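Local coordinates for threonine phosphate decarboxylase-like enzyme (Sulfurospirillum multivorans, PDB 6OUX), which catalyses the pyridoxal phosphate-dependent decarboxylation of L-serine O-phosphate to ethanolamine O-phosphate, a building block of norcobamide cofactors, at residues Y54-E57 / L58-Y62; R355-A358 / D359-G362; H96-P99 / E100-F103; A185-S188 / L189-H193; N71-K74 / K75-H79. All blocks are in the same frame, centred on the assembly; numbering follows the deposited sequence.

Interaction 1. Residues Y54-E57 / L58-Y62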
# COMPACT_ATOMS: atom_id res chain seq x y z
N TYR A 54 3.30 24.17 0.02
CA TYR A 54 2.15 24.91 0.55
C TYR A 54 0.91 24.02 0.82
O TYR A 54 0.20 24.18 1.81
CB TYR A 54 1.80 26.09 -0.34
CG TYR A 54 2.95 27.05 -0.60
CD1 TYR A 54 3.36 27.98 0.35
CD2 TYR A 54 3.63 27.02 -1.79
CE1 TYR A 54 4.41 28.87 0.10
CE2 TYR A 54 4.65 27.92 -2.08
CZ TYR A 54 5.07 28.84 -1.14
OH TYR A 54 6.12 29.74 -1.45
N ALA A 55 0.67 23.02 -0.02
CA ALA A 55 -0.40 22.10 0.31
C ALA A 55 -0.00 21.15 1.44
O ALA A 55 -0.84 20.70 2.18
CB ALA A 55 -0.79 21.28 -0.89
N SER A 56 1.25 20.74 1.43
CA SER A 56 1.73 19.82 2.42
C SER A 56 1.56 20.44 3.85
O SER A 56 1.00 19.81 4.72
CB SER A 56 3.19 19.53 2.05
OG SER A 56 3.73 18.79 3.07
N GLU A 57 1.94 21.71 4.03
CA GLU A 57 1.79 22.46 5.29
C GLU A 57 0.33 22.56 5.65
O GLU A 57 -0.01 22.32 6.79
CB GLU A 57 2.39 23.90 5.24
CG GLU A 57 3.88 23.96 4.91
CD GLU A 57 4.61 25.25 5.30
OE1 GLU A 57 3.96 26.26 5.69
OE2 GLU A 57 5.86 25.25 5.17
N LEU A 58 -0.55 22.82 4.66
CA LEU A 58 -1.99 22.83 4.89
C LEU A 58 -2.53 21.52 5.44
O LEU A 58 -3.22 21.50 6.44
CB LEU A 58 -2.76 23.19 3.63
CG LEU A 58 -4.30 23.34 3.72
CD1 LEU A 58 -4.58 24.58 4.54
CD2 LEU A 58 -4.89 23.47 2.32
N VAL A 59 -2.19 20.41 4.76
CA VAL A 59 -2.60 19.09 5.22
C VAL A 59 -2.06 18.76 6.59
O VAL A 59 -2.80 18.24 7.41
CB VAL A 59 -2.23 18.00 4.19
CG1 VAL A 59 -2.69 16.62 4.67
CG2 VAL A 59 -2.94 18.26 2.88
N LEU A 60 -0.77 19.02 6.87
CA LEU A 60 -0.20 18.76 8.22
C LEU A 60 -0.94 19.55 9.30
O LEU A 60 -1.13 19.07 10.44
CB LEU A 60 1.28 19.08 8.27
CG LEU A 60 2.15 18.07 7.48
CD1 LEU A 60 3.53 18.67 7.30
CD2 LEU A 60 2.17 16.73 8.24
N ASP A 61 -1.39 20.75 8.95
CA ASP A 61 -2.08 21.61 9.89
C ASP A 61 -3.43 21.03 10.21
O ASP A 61 -3.79 21.06 11.36
CB ASP A 61 -2.21 23.03 9.32
CG ASP A 61 -2.86 23.96 10.28
OD1 ASP A 61 -2.28 24.23 11.35
OD2 ASP A 61 -3.95 24.37 9.96
N TYR A 62 -4.17 20.50 9.23
CA TYR A 62 -5.39 19.78 9.50
C TYR A 62 -5.17 18.53 10.36
O TYR A 62 -5.96 18.23 11.28
CB TYR A 62 -6.14 19.41 8.22
CG TYR A 62 -7.01 20.48 7.63
CD1 TYR A 62 -6.54 21.41 6.71
CD2 TYR A 62 -8.33 20.53 7.96
CE1 TYR A 62 -7.37 22.35 6.15
CE2 TYR A 62 -9.16 21.47 7.41
CZ TYR A 62 -8.67 22.37 6.53
OH TYR A 62 -9.55 23.24 6.03
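A55 and V59 meet on the buried flank of helix 53-68, where contacts are close. V59 N donates to A55 O at 2.9 Å in a nearly straight bond (172° at the hydrogen). The same oxygen is brushed by a methyl: V59 CG2 lies 3.3 Å from A55 O, placed there because CG1 stands anti to the backbone N (chi1 -179°) and leaves CG2 beside it. F286 and I248 pack on V59 from outside.

The solvent side is looser. L60 N bonds S56 O at 2.9 Å, while CG of L60 leans on that oxygen at 3.5 Å, but the hydroxyl OG of S56 comes no nearer to L60 CD1 than 4.2 Å. E57 touches the following residues through CB alone, and its extended chain leads away from 58-62. D61 N still donates to E57 O at 3.0 Å, but the bond is bent to 142°. The carboxylate of D61 points away from 54-57 and makes a salt bridge with R65, whereas the hydroxyl of Y54 accepts from the backbone of R375.

The contact is thus held by i to i+4 backbone bonds. V59 CG2 screens the A55 carbonyl on the buried flank, L60 does the same for that of S56 on the more exposed side, and the polar ends of Y54 and D61 are spent on R375 and R65.

Interaction 2. Residues R355-A358 / D359-G362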
# COMPACT_ATOMS: atom_id res chain seq x y z
N ARG A 355 18.03 16.19 -8.89
CA ARG A 355 17.97 14.86 -9.50
C ARG A 355 18.69 14.93 -10.85
O ARG A 355 18.37 15.77 -11.73
CB ARG A 355 16.47 14.38 -9.59
CG ARG A 355 16.14 12.99 -10.19
CD ARG A 355 16.95 11.96 -9.46
NE ARG A 355 16.60 10.56 -9.68
CZ ARG A 355 16.94 9.83 -10.75
NH1 ARG A 355 17.53 10.39 -11.81
NH2 ARG A 355 16.63 8.54 -10.77
N THR A 356 19.69 14.09 -11.02
CA THR A 356 20.29 13.94 -12.35
C THR A 356 19.30 13.40 -13.41
O THR A 356 18.42 12.55 -13.11
CB THR A 356 21.52 13.03 -12.35
OG1 THR A 356 22.14 13.10 -13.62
CG2 THR A 356 21.19 11.57 -12.06
N MET A 357 19.51 13.82 -14.66
CA MET A 357 18.82 13.16 -15.81
C MET A 357 19.66 12.16 -16.58
O MET A 357 19.14 11.48 -17.49
CB MET A 357 18.26 14.19 -16.75
CG MET A 357 17.18 14.98 -16.02
SD MET A 357 15.49 14.39 -15.85
CE MET A 357 15.44 13.55 -14.34
N ALA A 358 20.88 11.91 -16.09
CA ALA A 358 21.84 10.99 -16.75
C ALA A 358 21.29 9.59 -16.96
O ALA A 358 21.61 8.93 -17.92
CB ALA A 358 23.15 10.93 -15.93
N ASP A 359 20.42 9.12 -16.08
CA ASP A 359 19.88 7.77 -16.22
C ASP A 359 18.54 7.67 -16.96
O ASP A 359 17.86 6.66 -16.87
CB ASP A 359 19.72 7.15 -14.83
CG ASP A 359 18.73 7.93 -13.92
OD1 ASP A 359 18.39 9.11 -14.21
OD2 ASP A 359 18.30 7.34 -12.91
N LYS A 360 18.11 8.74 -17.59
CA LYS A 360 16.79 8.76 -18.23
C LYS A 360 17.02 8.78 -19.68
O LYS A 360 17.55 9.76 -20.18
CB LYS A 360 15.98 9.97 -17.78
CG LYS A 360 15.62 9.94 -16.30
CD LYS A 360 15.00 8.60 -15.88
CE LYS A 360 14.77 8.59 -14.37
NZ LYS A 360 14.07 7.33 -14.00
N ILE A 361 16.63 7.70 -20.37
CA ILE A 361 16.98 7.56 -21.80
C ILE A 361 16.14 8.52 -22.58
O ILE A 361 14.98 8.73 -22.29
CB ILE A 361 16.86 6.10 -22.33
CG1 ILE A 361 17.81 5.15 -21.56
CG2 ILE A 361 17.16 6.04 -23.84
CD1 ILE A 361 19.24 5.66 -21.33
N GLY A 362 16.77 9.19 -23.53
CA GLY A 362 16.08 10.16 -24.34
C GLY A 362 16.31 11.59 -23.94
O GLY A 362 15.97 12.53 -24.71
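R355 NH1 is gripped twice: it donates to D359 OD1 at 2.9 Å and to the carbonyl oxygen of T356 at 2.7 Å. Both acceptors lie almost in the guanidinium plane. The neighbouring nitrogen completes an end-on salt bridge, R355 NH2 giving a 3.0 Å bond to D359 OD2 on the syn lone pair of that oxygen; NH2 also donates to the carbonyl of G25. The match is not flat, since guanidinium and carboxylate planes stand 34° apart and OD1 is approached from 22° outside the carboxylate plane.

D359 reaches back because its CG sits between its own backbone N and carbonyl carbon (chi1 62°), and because a type I turn from M357 to K360 folds the chain, closed by K360 N to M357 O at 2.9 Å. T356 OG1 steadies the entry, accepting from A358 N at 3.0 Å in an ST turn. M357 CE touches K360 CG, and the K360 ammonium turns to the carbonyls of F131 and A24.

Replacing R355 by a leucine would probably leave the D359 carboxylate without its charged mate and the T356 carbonyl without this donor, as well as removing a substrate-binding group. R355 binds O-phospho-L-serine, and M357 packs against R369, another substrate-binding arginine. D359 and the carbonyls of T356 and G25 therefore probably act as a second shell that helps fix the rotation of the guanidinium at the substrate pocket.

Interaction 3. Residues H96-P99 / E100-F103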
# COMPACT_ATOMS: atom_id res chain seq x y z
N HIS A 96 -17.38 13.98 -9.50
CA HIS A 96 -18.59 14.11 -10.36
C HIS A 96 -18.58 12.99 -11.35
O HIS A 96 -18.71 13.18 -12.57
CB HIS A 96 -18.70 15.48 -11.06
CG HIS A 96 -18.68 16.63 -10.10
ND1 HIS A 96 -17.76 17.66 -10.17
CD2 HIS A 96 -19.38 16.83 -8.97
CE1 HIS A 96 -17.95 18.47 -9.15
NE2 HIS A 96 -18.92 17.99 -8.41
N VAL A 97 -18.40 11.80 -10.81
CA VAL A 97 -18.31 10.62 -11.61
C VAL A 97 -18.98 9.53 -10.83
O VAL A 97 -18.93 9.51 -9.61
CB VAL A 97 -16.84 10.21 -11.88
CG1 VAL A 97 -16.79 8.99 -12.73
CG2 VAL A 97 -16.04 11.32 -12.59
N LYS A 98 -19.54 8.59 -11.55
CA LYS A 98 -20.08 7.38 -11.00
C LYS A 98 -19.05 6.65 -10.11
O LYS A 98 -17.94 6.41 -10.54
CB LYS A 98 -20.48 6.53 -12.19
CG LYS A 98 -20.90 5.10 -11.90
CD LYS A 98 -21.49 4.49 -13.19
CE LYS A 98 -21.67 3.00 -13.10
NZ LYS A 98 -22.47 2.74 -11.87
N PRO A 99 -19.43 6.28 -8.87
CA PRO A 99 -18.42 5.63 -7.98
C PRO A 99 -17.75 4.38 -8.52
O PRO A 99 -16.54 4.13 -8.27
CB PRO A 99 -19.23 5.26 -6.70
CG PRO A 99 -20.64 5.59 -6.98
CD PRO A 99 -20.72 6.48 -8.18
N GLU A 100 -18.52 3.58 -9.24
CA GLU A 100 -18.02 2.29 -9.76
C GLU A 100 -17.01 2.52 -10.92
O GLU A 100 -16.39 1.60 -11.37
CB GLU A 100 -19.19 1.38 -10.23
CG GLU A 100 -20.29 0.99 -9.19
CD GLU A 100 -21.09 2.12 -8.60
OE1 GLU A 100 -21.36 3.16 -9.30
OE2 GLU A 100 -21.46 2.01 -7.40
N ASN A 101 -16.92 3.73 -11.46
CA ASN A 101 -15.85 4.09 -12.43
C ASN A 101 -14.49 4.54 -11.78
O ASN A 101 -13.52 4.79 -12.48
CB ASN A 101 -16.31 5.22 -13.39
CG ASN A 101 -17.31 4.75 -14.42
OD1 ASN A 101 -18.43 5.19 -14.48
ND2 ASN A 101 -16.90 3.87 -15.22
N ILE A 102 -14.42 4.59 -10.44
CA ILE A 102 -13.22 5.00 -9.68
C ILE A 102 -12.48 3.80 -9.08
O ILE A 102 -13.11 3.01 -8.42
CB ILE A 102 -13.57 5.96 -8.54
CG1 ILE A 102 -14.41 7.11 -9.06
CG2 ILE A 102 -12.28 6.49 -7.88
CD1 ILE A 102 -15.00 8.07 -8.03
N PHE A 103 -11.17 3.67 -9.36
CA PHE A 103 -10.29 2.72 -8.75
C PHE A 103 -9.30 3.52 -7.84
O PHE A 103 -8.60 4.46 -8.29
CB PHE A 103 -9.55 1.88 -9.83
CG PHE A 103 -8.59 0.89 -9.24
CD1 PHE A 103 -7.29 1.28 -8.90
CD2 PHE A 103 -8.98 -0.42 -8.96
CE1 PHE A 103 -6.40 0.41 -8.32
CE2 PHE A 103 -8.07 -1.33 -8.40
CZ PHE A 103 -6.78 -0.93 -8.09
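K98 lies across N101 and E100, and its side chain can be followed outward over both. CB begins 3.4 Å from N101 OD1. Next comes CG, which sits 3.3 Å from E100 OE1. CD returns to the asparagine, again 3.4 Å from N101 OD1, so the methylenes run over that amide oxygen. CE lies 3.8 Å from E100 OE1. The chain is extended up to this point and then bends at its last torsion (chi4 54°), which swings the ammonium back over the glutamate. There K98 NZ makes a salt bridge with E100 OE1 at 2.8 Å, meeting the oxygen from above the carboxylate plane (42° out of it). E100 is folded as well, bent at chi2, and P99 CG is 3.4 Å from E100 OE1; the proline and glutamate side chains lie side by side, pointing the same way.

Under this outer layer the backbone turns tightly. N101 N donates to K98 O at 3.0 Å, and I102 N to P99 O at 3.1 Å, two successive i to i+3 bonds. V97 CG1 touches N101 CB, the two side chains crossing roughly at right angles, and F230 of helix 227-232 packs on both. The N101 amide nitrogen is used on the M258 carbonyl.

The arrangement is a short 3-10 turn at the surface, joining helix 84-95 to strand 102-105, the edge strand of the mixed seven-stranded sheet that forms the core of the large domain in fold-type I PLP enzymes.

Interaction 4. Residues A185-S188 / L189-H193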
# COMPACT_ATOMS: atom_id res chain seq x y z
N ALA A 185 6.26 19.60 -19.95
CA ALA A 185 5.48 20.23 -20.96
C ALA A 185 4.04 19.64 -20.95
O ALA A 185 3.84 18.48 -20.61
CB ALA A 185 6.11 20.05 -22.30
N TYR A 186 3.09 20.49 -21.30
CA TYR A 186 1.65 20.27 -21.19
C TYR A 186 0.95 20.51 -22.54
O TYR A 186 1.15 21.51 -23.17
CB TYR A 186 1.04 21.21 -20.13
CG TYR A 186 -0.48 21.21 -20.09
CD1 TYR A 186 -1.19 20.12 -19.59
CD2 TYR A 186 -1.20 22.30 -20.56
CE1 TYR A 186 -2.55 20.13 -19.56
CE2 TYR A 186 -2.58 22.34 -20.48
CZ TYR A 186 -3.22 21.24 -19.96
OH TYR A 186 -4.56 21.25 -19.96
N LEU A 187 0.14 19.55 -22.95
CA LEU A 187 -0.72 19.63 -24.13
C LEU A 187 -2.09 20.15 -23.71
O LEU A 187 -2.73 19.54 -22.82
CB LEU A 187 -0.91 18.23 -24.71
CG LEU A 187 -1.52 18.19 -26.12
CD1 LEU A 187 -0.57 18.84 -27.12
CD2 LEU A 187 -1.81 16.77 -26.52
N SER A 188 -2.55 21.22 -24.36
CA SER A 188 -3.88 21.83 -24.06
C SER A 188 -5.05 20.87 -24.16
O SER A 188 -4.99 19.88 -24.90
CB SER A 188 -4.18 23.00 -25.03
OG SER A 188 -4.24 22.52 -26.36
N LEU A 189 -6.13 21.22 -23.48
CA LEU A 189 -7.36 20.43 -23.58
C LEU A 189 -7.81 20.47 -25.05
O LEU A 189 -8.22 19.46 -25.60
CB LEU A 189 -8.46 20.99 -22.67
CG LEU A 189 -8.43 20.46 -21.23
CD1 LEU A 189 -9.35 21.22 -20.28
CD2 LEU A 189 -8.74 18.96 -21.22
N GLU A 190 -7.71 21.64 -25.67
CA GLU A 190 -8.11 21.76 -27.06
C GLU A 190 -7.40 20.72 -27.90
O GLU A 190 -8.02 20.06 -28.72
CB GLU A 190 -7.82 23.15 -27.59
CG GLU A 190 -8.04 23.30 -29.11
CD GLU A 190 -8.11 24.75 -29.57
OE1 GLU A 190 -7.44 25.07 -30.55
OE2 GLU A 190 -8.83 25.56 -28.95
N LYS A 191 -6.11 20.61 -27.74
CA LYS A 191 -5.31 19.66 -28.56
C LYS A 191 -5.47 18.20 -28.14
O LYS A 191 -5.41 17.33 -29.00
CB LYS A 191 -3.84 20.02 -28.53
CG LYS A 191 -3.60 21.44 -28.95
CD LYS A 191 -3.12 21.58 -30.37
CE LYS A 191 -1.61 21.77 -30.41
NZ LYS A 191 -1.23 23.18 -30.16
N MET A 192 -5.65 17.94 -26.85
CA MET A 192 -6.00 16.61 -26.38
C MET A 192 -7.30 16.11 -27.05
O MET A 192 -7.38 14.92 -27.36
CB MET A 192 -6.15 16.51 -24.82
CG MET A 192 -4.87 16.35 -24.03
SD MET A 192 -3.71 14.98 -24.48
CE MET A 192 -4.85 13.79 -24.71
N HIS A 193 -8.32 16.97 -27.17
CA HIS A 193 -9.61 16.58 -27.86
C HIS A 193 -9.37 16.08 -29.32
O HIS A 193 -9.81 15.00 -29.72
CB HIS A 193 -10.61 17.79 -27.88
CG HIS A 193 -11.39 17.95 -26.63
ND1 HIS A 193 -12.32 17.02 -26.21
CD2 HIS A 193 -11.40 18.95 -25.71
CE1 HIS A 193 -12.83 17.42 -25.06
NE2 HIS A 193 -12.29 18.58 -24.73
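L187 packs its two methyls on successive residues of the first helical turn. CD2 meets M192 SD at 3.3 Å, a tight approach, while CD1 lies 3.8 Å from K191 CB. The leucine gets there with CG anti to the backbone N (chi1 -167°), and the methionine, bent at chi2 and chi3, curls its sulfur back to it.

Beside this apolar pair stands the start of helix 189-198. S188 occupies the N-cap: its OG accepts from K191 N at 3.0 Å, though the exact place of that oxygen is uncertain, and S188 O takes M192 N at 2.8 Å, the opening i to i+4 bond.

Further out, the Y186 ring lays one face near the backbone N of S188. E217 OE2 holds both the Y186 hydroxyl and L189 N, and N178 OD1 takes L187 N, so the approach to the helix is pinned at several points.

With an alanine at L187, the M192 sulfur would probably lose its methyl partner and the bent side chain could turn. The chemistry of this junction implies a division of labour: the E217 carboxylate and the S188 carbonyl, probably helped by the serine cap, satisfy amides at the helix start, and leucine and methionine seal the turn with apolar contact.

Interaction 5. Residues N71-K74 / K75-H79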
# COMPACT_ATOMS: atom_id res chain seq x y z
N ASN A 71 -6.57 13.86 20.00
CA ASN A 71 -6.47 12.40 20.19
C ASN A 71 -7.32 11.51 19.20
O ASN A 71 -7.40 10.28 19.38
CB ASN A 71 -6.72 12.02 21.70
CG ASN A 71 -5.59 12.54 22.63
OD1 ASN A 71 -5.83 12.94 23.78
ND2 ASN A 71 -4.37 12.54 22.15
N ALA A 72 -7.84 12.08 18.11
CA ALA A 72 -8.58 11.28 17.14
C ALA A 72 -7.65 10.36 16.35
O ALA A 72 -8.10 9.39 15.80
CB ALA A 72 -9.41 12.16 16.18
N TYR A 73 -6.35 10.70 16.30
CA TYR A 73 -5.35 9.79 15.73
C TYR A 73 -5.42 8.36 16.27
O TYR A 73 -5.05 7.45 15.53
CB TYR A 73 -3.94 10.34 15.83
CG TYR A 73 -3.30 10.11 17.14
CD1 TYR A 73 -3.53 10.98 18.21
CD2 TYR A 73 -2.55 8.96 17.38
CE1 TYR A 73 -2.97 10.75 19.45
CE2 TYR A 73 -1.99 8.74 18.61
CZ TYR A 73 -2.19 9.63 19.64
OH TYR A 73 -1.67 9.39 20.87
N LYS A 74 -5.89 8.17 17.52
CA LYS A 74 -5.96 6.87 18.18
C LYS A 74 -6.86 5.90 17.41
O LYS A 74 -6.46 4.80 17.10
CB LYS A 74 -6.42 7.01 19.62
CG LYS A 74 -5.34 7.68 20.46
CD LYS A 74 -5.65 7.72 21.95
CE LYS A 74 -4.48 8.37 22.68
NZ LYS A 74 -4.79 8.53 24.14
N LYS A 75 -8.06 6.34 17.08
CA LYS A 75 -8.98 5.60 16.29
C LYS A 75 -8.49 5.43 14.87
O LYS A 75 -8.75 4.42 14.30
CB LYS A 75 -10.33 6.33 16.20
CG LYS A 75 -11.01 6.64 17.53
CD LYS A 75 -11.13 5.42 18.42
CE LYS A 75 -12.26 5.59 19.45
NZ LYS A 75 -13.60 5.41 18.82
N VAL A 76 -7.83 6.42 14.26
CA VAL A 76 -7.29 6.25 12.89
C VAL A 76 -6.31 5.05 12.83
O VAL A 76 -6.30 4.28 11.87
CB VAL A 76 -6.60 7.55 12.36
CG1 VAL A 76 -5.83 7.30 11.05
CG2 VAL A 76 -7.59 8.69 12.20
N LEU A 77 -5.51 4.87 13.88
CA LEU A 77 -4.49 3.79 13.88
C LEU A 77 -5.04 2.43 14.31
O LEU A 77 -4.52 1.40 13.91
CB LEU A 77 -3.33 4.22 14.76
CG LEU A 77 -2.52 5.47 14.25
CD1 LEU A 77 -1.40 5.86 15.22
CD2 LEU A 77 -1.96 5.27 12.84
N THR A 78 -6.12 2.46 15.07
CA THR A 78 -6.66 1.34 15.80
C THR A 78 -7.82 0.63 15.10
O THR A 78 -7.95 -0.58 15.22
CB THR A 78 -7.04 1.91 17.23
OG1 THR A 78 -6.04 1.52 18.18
CG2 THR A 78 -8.43 1.65 17.67
N HIS A 79 -8.65 1.36 14.37
CA HIS A 79 -9.84 0.80 13.72
C HIS A 79 -9.55 0.27 12.33
O HIS A 79 -8.63 0.76 11.68
CB HIS A 79 -10.94 1.86 13.66
CG HIS A 79 -11.59 2.11 14.98
ND1 HIS A 79 -12.53 3.10 15.17
CD2 HIS A 79 -11.42 1.52 16.19
CE1 HIS A 79 -12.93 3.09 16.43
NE2 HIS A 79 -12.27 2.14 17.07
O HOH W 1 -9.26 8.73 19.19
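The backbone from Y73 to L77 makes one short turn of helix, and its bonds are uneven. L77 N donates to Y73 O at 3.1 Å, with 144° at the hydrogen. The bond before it is weak, V76 N standing 3.4 Å from A72 O. K74 O is reached by two amides, T78 N at 3.1 Å and L77 N at 3.4 Å, both weakly because the angles are poor; the helix is coming to its end, and H79 already leaves helical backbone angles. At the other end N71 has positive phi, breaking the chain away from helix 53-68.

Among side chains the chief contact is Y73 with L77. L77 CD1 meets the ring at its edge, close to its plane, 3.9 Å from CD2. Y73 puts its ring between its own backbone N and carbonyl carbon (chi1 83°), which lays one face near K74 CG. L77 also leans on the backbone, CG lying 3.5 Å from Y73 O. V76 rests its CB on that same oxygen at 3.5 Å, so two aliphatic carbons lie against it beside the amide bond. L67 of helix 53-68 packs on A72, Y73 and V76.

The second subunit packs on this turn: D64 of that subunit meets Y73, I63 meets L77 and L60 meets T78, with backbone bonds from L77 besides. Several of the internal bonds are weak and the apolar pair is small, which is consistent with the turn being shaped partly by packing on the second subunit.

How the interactions relate
From the N terminus the order is interaction 1, interaction 5, interaction 3, interaction 4 and interaction 2. All are local and in series, so none nests in or crosses another, and none closes a long loop. Interaction 1 lies within helix 53-68, which the chain leaves to form the short helix of interaction 5, their nearest atoms about 9 Å apart; interaction 5 faces the second subunit. Interaction 3 turns from helix 84-95 into edge strand 102-105 of the seven-stranded sheet, and interaction 4 starts helix 189-198 after strand 173-177 of that sheet. Interaction 2 turns out of strand 352-356 in the five-stranded sheet, across the chain's centre from interactions 1, 3 and 5.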